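Local coordinates for cytochrome C2, ISO-2 (Rhodospirillum centenum, PDB 1JDL), which carries electrons through its covalently bound haem c, serving as the donor to oxidized bacteriochlorophyll in the photophosphorylation of purple non-sulfur bacteria, at residues T34-R39 and L61-E66. Sequence-based numbering, arbitrary orientation.
Sequences TGVIDR and LHWTPE. With HEM (protoporphyrin IX containing Fe), chain B.
Arg-39 and Trp-63 meet where a loop of the cytochrome c fold is hydrogen-bonded through its backbone to the lead-in of helix 65-71, and one side chain from each segment grips the same haem propionate. The contact pairs a type II beta turn, Val-36 to Arg-39, with an inverse gamma turn centred on Trp-63. Asp-38 N gives a nearly straight bond (174°) to Trp-63 O, 2.8 Å away, although it stands above the plane of that carbonyl. Trp-63 N returns one to Arg-39 O at 2.9 Å, while the bond from His-62 ND1 to Asp-38 O is long and weak. CG of Trp-63, anti to the carbonyl carbon (chi1 -68°), lies near Val-36 CG2 and Arg-39 O, and ring atom CD1 is 3.8 Å from Val-36 CG2. The haem methyl CMA sits over the centre of one indole face, and Tyr-71 also meets the ring. Ile-37 CG2 lies 4.2 Å from Pro-65 CD, at the start of the helix that Thr-64 caps. O1A lies at the indole edge, in the plane of the ring, and takes the N-H of Trp-63 NE1 at 2.9 Å. Replacing Trp-63 with a leucine would probably leave O1A without its indole donor and take away the flat face over which CMA sits. The other propionate oxygen, O2A, lies at the guanidinium edge, 3.1 Å from Arg-39 NH2, which also bonds Ala-32 O.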
loop_
_atom_site.group_PDB
_atom_site.type_symbol
_atom_site.label_atom_id
_atom_site.label_comp_id
_atom_site.label_asym_id
_atom_site.label_seq_id
_atom_site.Cartn_x
_atom_site.Cartn_y
_atom_site.Cartn_z
ATOM N N THR A 34 -9.103 4.601 -0.349
ATOM C CA THR A 34 -9.873 5.138 -1.460
ATOM C C THR A 34 -8.929 6.075 -2.218
ATOM O O THR A 34 -8.283 6.934 -1.615
ATOM C CB THR A 34 -11.087 5.935 -0.964
ATOM O OG1 THR A 34 -11.907 5.090 -0.150
ATOM C CG2 THR A 34 -11.913 6.432 -2.142
ATOM N N GLY A 35 -8.829 5.884 -3.531
ATOM C CA GLY A 35 -7.966 6.724 -4.346
ATOM C C GLY A 35 -6.476 6.478 -4.165
ATOM O O GLY A 35 -5.653 7.342 -4.482
ATOM N N VAL A 36 -6.119 5.298 -3.669
ATOM C CA VAL A 36 -4.711 4.978 -3.449
ATOM C C VAL A 36 -3.949 4.707 -4.753
ATOM O O VAL A 36 -2.737 4.894 -4.818
ATOM C CB VAL A 36 -4.564 3.767 -2.485
ATOM C CG1 VAL A 36 -5.088 2.493 -3.150
ATOM C CG2 VAL A 36 -3.108 3.608 -2.060
ATOM N N ILE A 37 -4.652 4.282 -5.799
ATOM C CA ILE A 37 -3.979 4.002 -7.066
ATOM C C ILE A 37 -3.302 5.243 -7.646
ATOM O O ILE A 37 -3.939 6.282 -7.868
ATOM C CB ILE A 37 -4.957 3.430 -8.111
ATOM C CG1 ILE A 37 -5.688 2.216 -7.535
ATOM C CG2 ILE A 37 -4.195 3.045 -9.376
ATOM C CD1 ILE A 37 -4.790 1.042 -7.196
ATOM N N ASP A 38 -1.999 5.118 -7.883
ATOM C CA ASP A 38 -1.168 6.190 -8.425
ATOM C C ASP A 38 -0.932 7.323 -7.423
ATOM O O ASP A 38 -0.370 8.362 -7.769
ATOM C CB ASP A 38 -1.787 6.754 -9.706
ATOM C CG ASP A 38 -0.866 7.725 -10.412
ATOM O OD1 ASP A 38 0.258 7.321 -10.780
ATOM O OD2 ASP A 38 -1.264 8.895 -10.594
ATOM N N ARG A 39 -1.362 7.117 -6.183
ATOM C CA ARG A 39 -1.186 8.116 -5.129
ATOM C C ARG A 39 0.237 8.011 -4.581
ATOM O O ARG A 39 0.767 6.907 -4.440
ATOM C CB ARG A 39 -2.194 7.864 -3.995
ATOM C CG ARG A 39 -2.216 8.932 -2.897
ATOM C CD ARG A 39 -3.365 8.701 -1.907
ATOM N NE ARG A 39 -3.077 7.667 -0.910
ATOM C CZ ARG A 39 -4.008 7.054 -0.180
ATOM N NH1 ARG A 39 -5.287 7.366 -0.341
ATOM N NH2 ARG A 39 -3.667 6.138 0.718
ATOM N N LEU A 61 7.984 7.133 -4.782
ATOM C CA LEU A 61 7.074 5.994 -4.819
ATOM C C LEU A 61 5.597 6.372 -4.921
ATOM O O LEU A 61 5.061 7.094 -4.077
ATOM C CB LEU A 61 7.287 5.101 -3.589
ATOM C CG LEU A 61 6.371 3.874 -3.502
ATOM C CD1 LEU A 61 6.583 2.961 -4.713
ATOM C CD2 LEU A 61 6.651 3.131 -2.200
ATOM N N HIS A 62 4.954 5.886 -5.978
ATOM C CA HIS A 62 3.529 6.103 -6.207
ATOM C C HIS A 62 2.941 4.705 -6.283
ATOM O O HIS A 62 3.590 3.784 -6.794
ATOM C CB HIS A 62 3.316 6.874 -7.511
ATOM C CG HIS A 62 3.793 8.290 -7.438
ATOM N ND1 HIS A 62 2.939 9.356 -7.254
ATOM C CD2 HIS A 62 5.043 8.806 -7.440
ATOM C CE1 HIS A 62 3.646 10.469 -7.141
ATOM N NE2 HIS A 62 4.925 10.161 -7.250
ATOM N N TRP A 63 1.728 4.532 -5.767
ATOM C CA TRP A 63 1.118 3.212 -5.763
ATOM C C TRP A 63 0.442 2.766 -7.050
ATOM O O TRP A 63 -0.789 2.666 -7.128
ATOM C CB TRP A 63 0.147 3.086 -4.589
ATOM C CG TRP A 63 0.855 3.092 -3.267
ATOM C CD1 TRP A 63 0.701 3.996 -2.258
ATOM C CD2 TRP A 63 1.862 2.169 -2.831
ATOM N NE1 TRP A 63 1.550 3.696 -1.219
ATOM C CE2 TRP A 63 2.274 2.579 -1.543
ATOM C CE3 TRP A 63 2.457 1.035 -3.406
ATOM C CZ2 TRP A 63 3.259 1.895 -0.814
ATOM C CZ3 TRP A 63 3.440 0.351 -2.681
ATOM C CH2 TRP A 63 3.828 0.788 -1.397
ATOM N N THR A 64 1.258 2.503 -8.061
ATOM C CA THR A 64 0.748 2.002 -9.326
ATOM C C THR A 64 0.306 0.570 -9.023
ATOM O O THR A 64 0.749 -0.029 -8.042
ATOM C CB THR A 64 1.846 1.956 -10.392
ATOM O OG1 THR A 64 2.923 1.130 -9.930
ATOM C CG2 THR A 64 2.367 3.355 -10.675
ATOM N N PRO A 65 -0.581 0.002 -9.848
ATOM C CA PRO A 65 -1.002 -1.373 -9.557
ATOM C C PRO A 65 0.171 -2.346 -9.434
ATOM O O PRO A 65 0.169 -3.227 -8.564
ATOM C CB PRO A 65 -1.937 -1.703 -10.724
ATOM C CG PRO A 65 -1.497 -0.757 -11.819
ATOM C CD PRO A 65 -1.237 0.515 -11.060
ATOM N N GLU A 66 1.175 -2.176 -10.291
ATOM C CA GLU A 66 2.357 -3.039 -10.282
ATOM C C GLU A 66 3.120 -2.937 -8.968
ATOM O O GLU A 66 3.581 -3.945 -8.426
ATOM C CB GLU A 66 3.305 -2.674 -11.431
ATOM C CG GLU A 66 2.777 -2.981 -12.826
ATOM C CD GLU A 66 1.503 -2.225 -13.158
ATOM O OE1 GLU A 66 1.493 -0.979 -13.033
ATOM O OE2 GLU A 66 0.512 -2.880 -13.551
HETATM C CHA HEM B . -0.140 0.917 4.648
HETATM C CHB HEM B . -2.384 -1.991 1.522
HETATM C CHC HEM B . -3.593 -4.932 5.161
HETATM C CHD HEM B . -1.835 -1.758 8.291
HETATM C C1A HEM B . -0.600 0.345 3.461
HETATM C C2A HEM B . -0.301 0.852 2.142
HETATM C C3A HEM B . -0.933 0.020 1.272
HETATM C C4A HEM B . -1.622 -0.975 2.059
HETATM C CMA HEM B . -0.889 0.073 -0.248
HETATM C CAA HEM B . 0.439 2.161 1.838
HETATM C CBA HEM B . -0.609 3.273 1.801
HETATM C CGA HEM B . -0.028 4.680 1.634
HETATM O O1A HEM B . 1.194 4.825 1.430
HETATM O O2A HEM B . -0.811 5.650 1.699
HETATM C C1B HEM B . -2.931 -3.032 2.259
HETATM C C2B HEM B . -3.672 -4.133 1.698
HETATM C C3B HEM B . -3.793 -5.048 2.706
HETATM C C4B HEM B . -3.382 -4.406 3.896
HETATM C CMB HEM B . -4.207 -4.193 0.273
HETATM C CAB HEM B . -3.969 -6.446 2.660
HETATM C CBB HEM B . -4.039 -7.350 1.441
HETATM C C1C HEM B . -3.178 -4.351 6.325
HETATM C C2C HEM B . -3.391 -4.901 7.647
HETATM C C3C HEM B . -2.745 -4.080 8.492
HETATM C C4C HEM B . -2.361 -2.910 7.728
HETATM C CMC HEM B . -4.208 -6.147 7.994
HETATM C CAC HEM B . -2.307 -4.311 9.815
HETATM C CBC HEM B . -2.604 -5.470 10.760
HETATM C C1D HEM B . -1.288 -0.712 7.583
HETATM C C2D HEM B . -0.595 0.397 8.194
HETATM C C3D HEM B . -0.041 1.121 7.175
HETATM C C4D HEM B . -0.434 0.442 5.936
HETATM C CMD HEM B . -0.438 0.676 9.692
HETATM C CAD HEM B . 0.896 2.324 7.320
HETATM C CBD HEM B . 2.326 1.771 7.317
HETATM C CGD HEM B . 3.388 2.817 7.593
HETATM O O1D HEM B . 4.577 2.435 7.649
HETATM O O2D HEM B . 3.051 4.011 7.752
HETATM N NA HEM B . -1.395 -0.787 3.405
HETATM N NB HEM B . -2.761 -3.191 3.619
HETATM N NC HEM B . -2.523 -3.134 6.379
HETATM N ND HEM B . -1.201 -0.685 6.201
HETATM FE FE HEM B . -1.940 -1.979 4.900
#